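Local coordinates for tail spike protein (Acinetobacter phage vB_AbaP_AS12, PDB 6EU4) that probably recognises, and perhaps degrades, surface polysaccharide of its Acinetobacter baumannii host as the trimeric tailspike of the phage, at residues A[513-525]-A[536-550]. Numbering follows the deposited sequence.
Sequences FPSSGVPYLVQQW and AQLAFAISSASATFW
Leu521 with Phe540, Gln523 with Leu538 and Trp525 with Ala536 are hydrogen-bonded pairs, and their backbone hydrogen bonds join strand 520-525 to strand 536-542, which run antiparallel at 169° with axes 4.7 Å apart. Ile542 N continues the series beyond them, 2.9 Å from Pro519 O.

On the sheet face carrying Tyr520, Val522, Ala539 and Ala541, aromatic packing dominates. Ala541 CA lies over one face of the Tyr520 ring, a CH-pi contact 3.9 Å from the centroid, and Phe513 CD2 covers the opposite face, while Ala539 CB meets the ring edge. Tyr520 CG stands beside its own backbone N (chi1 -79°), laying the ring over the neighbouring strand. The loop is held where Pro514 sets its CB-CG edge over one face of the Trp550 indole, its CG 3.5 Å from the centroid of the five-membered ring. Trp550 NE1 in turn bonds Thr548 OG1, which shares a water with Ser515 OG, weakly on the serine side.

Farther along this face is a polar pair: Gln537 NE2 donates to a lone pair of Gln524 OE1 at 3.0 Å, the amide planes only 28° apart. Ile487 O also accepts from Gln537 NE2, and Arg552 holds Gln537 OE1, so both ends of this buried amide are satisfied.

The face carrying Leu521, Gln523, Trp525, Leu538 and Phe540 is largely apolar where the two strands meet. Leu538 CB touches the edge of the Trp525 indole, 3.7 Å from CZ3, and Gln523 CG lies above one face of that ring. Trp525 NE1 bonds Gln523 OE1 of the third subunit, and Phe540 meets Trp525 of the second.

Hairpin 520-526/535-542, continued by strand 547-554, forms an antiparallel beta meander apart from the parallel beta-helix; the meander's Gln523, Trp525 and Phe540 face packs against neighbouring subunits of the trimer.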
# COMPACT_ATOMS: atom_id res chain seq x y z
N PHE A 513 18.17 46.28 13.88
CA PHE A 513 18.33 46.85 12.55
C PHE A 513 19.26 48.05 12.58
O PHE A 513 19.31 48.78 13.59
CB PHE A 513 16.97 47.26 11.99
CG PHE A 513 16.08 46.09 11.67
CD1 PHE A 513 15.22 45.57 12.63
CD2 PHE A 513 16.12 45.49 10.42
CE1 PHE A 513 14.41 44.49 12.34
CE2 PHE A 513 15.31 44.40 10.13
CZ PHE A 513 14.45 43.90 11.09
N PRO A 514 20.01 48.30 11.51
CA PRO A 514 21.03 49.37 11.56
C PRO A 514 20.45 50.76 11.39
O PRO A 514 21.04 51.75 11.85
CB PRO A 514 21.96 49.02 10.40
CG PRO A 514 21.10 48.28 9.44
CD PRO A 514 20.14 47.48 10.30
N SER A 515 19.31 50.86 10.72
CA SER A 515 18.70 52.15 10.38
C SER A 515 17.19 52.00 10.55
O SER A 515 16.57 51.17 9.89
CB SER A 515 19.07 52.56 8.94
OG SER A 515 18.29 53.64 8.47
N SER A 516 16.62 52.75 11.49
CA SER A 516 15.25 52.48 11.89
C SER A 516 14.25 53.10 10.92
O SER A 516 14.54 54.06 10.20
CB SER A 516 15.00 53.02 13.29
OG SER A 516 15.12 54.44 13.27
N GLY A 517 13.03 52.54 10.92
CA GLY A 517 11.91 53.21 10.30
C GLY A 517 11.76 53.01 8.81
O GLY A 517 11.03 53.77 8.16
N VAL A 518 12.43 52.01 8.24
CA VAL A 518 12.28 51.65 6.84
C VAL A 518 12.11 50.14 6.77
O VAL A 518 12.58 49.42 7.66
CB VAL A 518 13.47 52.10 5.98
CG1 VAL A 518 13.55 53.62 5.93
CG2 VAL A 518 14.77 51.51 6.52
N PRO A 519 11.45 49.61 5.74
CA PRO A 519 11.32 48.16 5.60
C PRO A 519 12.64 47.54 5.17
O PRO A 519 13.50 48.22 4.60
CB PRO A 519 10.25 48.00 4.52
CG PRO A 519 10.36 49.25 3.71
CD PRO A 519 10.76 50.35 4.67
N TYR A 520 12.78 46.23 5.43
CA TYR A 520 14.03 45.51 5.16
C TYR A 520 13.81 44.17 4.48
O TYR A 520 12.81 43.48 4.71
CB TYR A 520 14.81 45.20 6.44
CG TYR A 520 15.61 46.33 7.02
CD1 TYR A 520 14.99 47.34 7.75
CD2 TYR A 520 16.99 46.37 6.87
CE1 TYR A 520 15.73 48.37 8.30
CE2 TYR A 520 17.73 47.39 7.42
CZ TYR A 520 17.11 48.39 8.13
OH TYR A 520 17.85 49.42 8.67
N LEU A 521 14.78 43.81 3.65
CA LEU A 521 15.12 42.42 3.37
C LEU A 521 16.46 42.14 4.02
O LEU A 521 17.36 42.98 3.96
CB LEU A 521 15.19 42.16 1.87
CG LEU A 521 13.86 42.13 1.13
CD1 LEU A 521 14.06 42.17 -0.37
CD2 LEU A 521 13.10 40.87 1.53
N VAL A 522 16.59 40.97 4.64
CA VAL A 522 17.82 40.56 5.31
C VAL A 522 18.15 39.14 4.88
O VAL A 522 17.29 38.25 4.94
CB VAL A 522 17.69 40.62 6.84
CG1 VAL A 522 19.00 40.16 7.51
CG2 VAL A 522 17.30 42.03 7.31
N GLN A 523 19.37 38.93 4.42
CA GLN A 523 19.90 37.59 4.23
C GLN A 523 20.71 37.26 5.47
O GLN A 523 21.68 37.96 5.77
CB GLN A 523 20.79 37.51 2.99
CG GLN A 523 21.57 36.18 2.87
CD GLN A 523 20.68 35.04 2.40
OE1 GLN A 523 20.10 35.09 1.32
NE2 GLN A 523 20.56 34.01 3.23
N GLN A 524 20.32 36.20 6.18
CA GLN A 524 21.13 35.67 7.27
C GLN A 524 21.90 34.45 6.77
O GLN A 524 21.37 33.61 6.04
CB GLN A 524 20.28 35.29 8.48
CG GLN A 524 21.10 34.61 9.58
CD GLN A 524 20.33 34.49 10.87
OE1 GLN A 524 20.00 35.50 11.49
NE2 GLN A 524 20.05 33.26 11.30
N TRP A 525 23.18 34.38 7.14
CA TRP A 525 23.97 33.18 6.95
C TRP A 525 24.34 32.62 8.32
O TRP A 525 24.44 33.35 9.31
CB TRP A 525 25.25 33.47 6.17
CG TRP A 525 25.09 33.82 4.72
CD1 TRP A 525 25.02 32.94 3.69
CD2 TRP A 525 25.03 35.13 4.13
NE1 TRP A 525 24.91 33.61 2.49
CE2 TRP A 525 24.91 34.96 2.74
CE3 TRP A 525 25.05 36.43 4.65
CZ2 TRP A 525 24.86 36.04 1.85
CZ3 TRP A 525 24.96 37.50 3.76
CH2 TRP A 525 24.88 37.29 2.39
N ALA A 536 26.41 35.67 9.72
CA ALA A 536 26.59 36.93 9.00
C ALA A 536 25.22 37.38 8.52
O ALA A 536 24.33 36.56 8.32
CB ALA A 536 27.54 36.76 7.82
N GLN A 537 25.07 38.69 8.34
CA GLN A 537 23.83 39.22 7.80
C GLN A 537 24.13 40.33 6.81
O GLN A 537 25.05 41.13 7.02
CB GLN A 537 22.90 39.75 8.90
CG GLN A 537 22.36 38.67 9.85
CD GLN A 537 21.47 39.25 10.94
OE1 GLN A 537 21.65 40.38 11.37
NE2 GLN A 537 20.47 38.48 11.37
N LEU A 538 23.38 40.32 5.71
CA LEU A 538 23.32 41.40 4.74
C LEU A 538 21.93 42.02 4.83
O LEU A 538 20.93 41.32 4.62
CB LEU A 538 23.57 40.87 3.33
CG LEU A 538 23.23 41.78 2.14
CD1 LEU A 538 23.96 43.11 2.21
CD2 LEU A 538 23.53 41.05 0.83
N ALA A 539 21.86 43.30 5.18
CA ALA A 539 20.59 43.99 5.35
C ALA A 539 20.42 45.07 4.29
O ALA A 539 21.33 45.88 4.06
CB ALA A 539 20.49 44.63 6.74
N PHE A 540 19.24 45.05 3.64
CA PHE A 540 18.81 46.07 2.69
C PHE A 540 17.78 46.95 3.39
O PHE A 540 16.65 46.52 3.63
CB PHE A 540 18.20 45.45 1.44
CG PHE A 540 19.15 44.62 0.63
CD1 PHE A 540 19.93 45.22 -0.35
CD2 PHE A 540 19.26 43.26 0.83
CE1 PHE A 540 20.81 44.48 -1.11
CE2 PHE A 540 20.15 42.50 0.05
CZ PHE A 540 20.91 43.11 -0.91
N ALA A 541 18.18 48.17 3.75
CA ALA A 541 17.27 49.17 4.29
C ALA A 541 16.61 49.89 3.12
O ALA A 541 17.22 50.78 2.52
CB ALA A 541 18.01 50.14 5.20
N ILE A 542 15.36 49.54 2.83
CA ILE A 542 14.73 49.87 1.55
C ILE A 542 13.86 51.12 1.71
O ILE A 542 12.84 51.09 2.39
CB ILE A 542 13.90 48.69 1.02
CG1 ILE A 542 14.79 47.45 0.85
CG2 ILE A 542 13.20 49.06 -0.29
CD1 ILE A 542 14.03 46.20 0.50
N SER A 543 14.26 52.21 1.04
CA SER A 543 13.43 53.39 0.89
C SER A 543 12.79 53.36 -0.51
O SER A 543 13.03 52.45 -1.31
CB SER A 543 14.24 54.67 1.12
OG SER A 543 14.71 54.74 2.46
N SER A 544 11.97 54.37 -0.81
CA SER A 544 11.13 54.28 -2.00
C SER A 544 11.95 54.31 -3.28
O SER A 544 11.54 53.71 -4.29
CB SER A 544 10.10 55.42 -2.02
OG SER A 544 10.75 56.66 -2.10
N ALA A 545 13.11 54.99 -3.28
CA ALA A 545 13.93 55.09 -4.48
C ALA A 545 15.42 54.99 -4.16
O ALA A 545 16.24 55.48 -4.94
CB ALA A 545 13.62 56.40 -5.21
N SER A 546 15.78 54.35 -3.06
CA SER A 546 17.18 54.23 -2.65
C SER A 546 17.24 53.21 -1.52
O SER A 546 16.22 52.81 -0.97
CB SER A 546 17.75 55.57 -2.19
OG SER A 546 17.06 56.02 -1.04
N ALA A 547 18.46 52.80 -1.18
CA ALA A 547 18.69 51.93 -0.04
C ALA A 547 20.06 52.20 0.55
O ALA A 547 20.94 52.78 -0.10
CB ALA A 547 18.58 50.45 -0.43
N THR A 548 20.24 51.78 1.80
CA THR A 548 21.56 51.60 2.38
C THR A 548 21.78 50.11 2.58
O THR A 548 20.84 49.34 2.83
CB THR A 548 21.72 52.37 3.71
OG1 THR A 548 20.66 52.05 4.62
CG2 THR A 548 21.73 53.87 3.45
N PHE A 549 23.03 49.70 2.44
CA PHE A 549 23.43 48.30 2.40
C PHE A 549 24.39 48.04 3.55
O PHE A 549 25.36 48.78 3.73
CB PHE A 549 24.10 47.97 1.07
CG PHE A 549 23.37 48.50 -0.14
CD1 PHE A 549 22.20 47.91 -0.58
CD2 PHE A 549 23.89 49.56 -0.88
CE1 PHE A 549 21.53 48.39 -1.69
CE2 PHE A 549 23.22 50.03 -2.01
CZ PHE A 549 22.04 49.44 -2.40
N TRP A 550 24.15 46.96 4.30
CA TRP A 550 24.81 46.74 5.58
C TRP A 550 25.23 45.28 5.73
O TRP A 550 24.45 44.37 5.41
CB TRP A 550 23.88 47.09 6.74
CG TRP A 550 23.32 48.49 6.73
CD1 TRP A 550 22.25 48.94 6.00
CD2 TRP A 550 23.78 49.59 7.51
NE1 TRP A 550 22.03 50.27 6.29
CE2 TRP A 550 22.95 50.69 7.21
CE3 TRP A 550 24.82 49.76 8.43
CZ2 TRP A 550 23.12 51.94 7.80
CZ3 TRP A 550 24.98 51.01 9.03
CH2 TRP A 550 24.14 52.08 8.70
O HOH W 1 18.67 53.94 5.09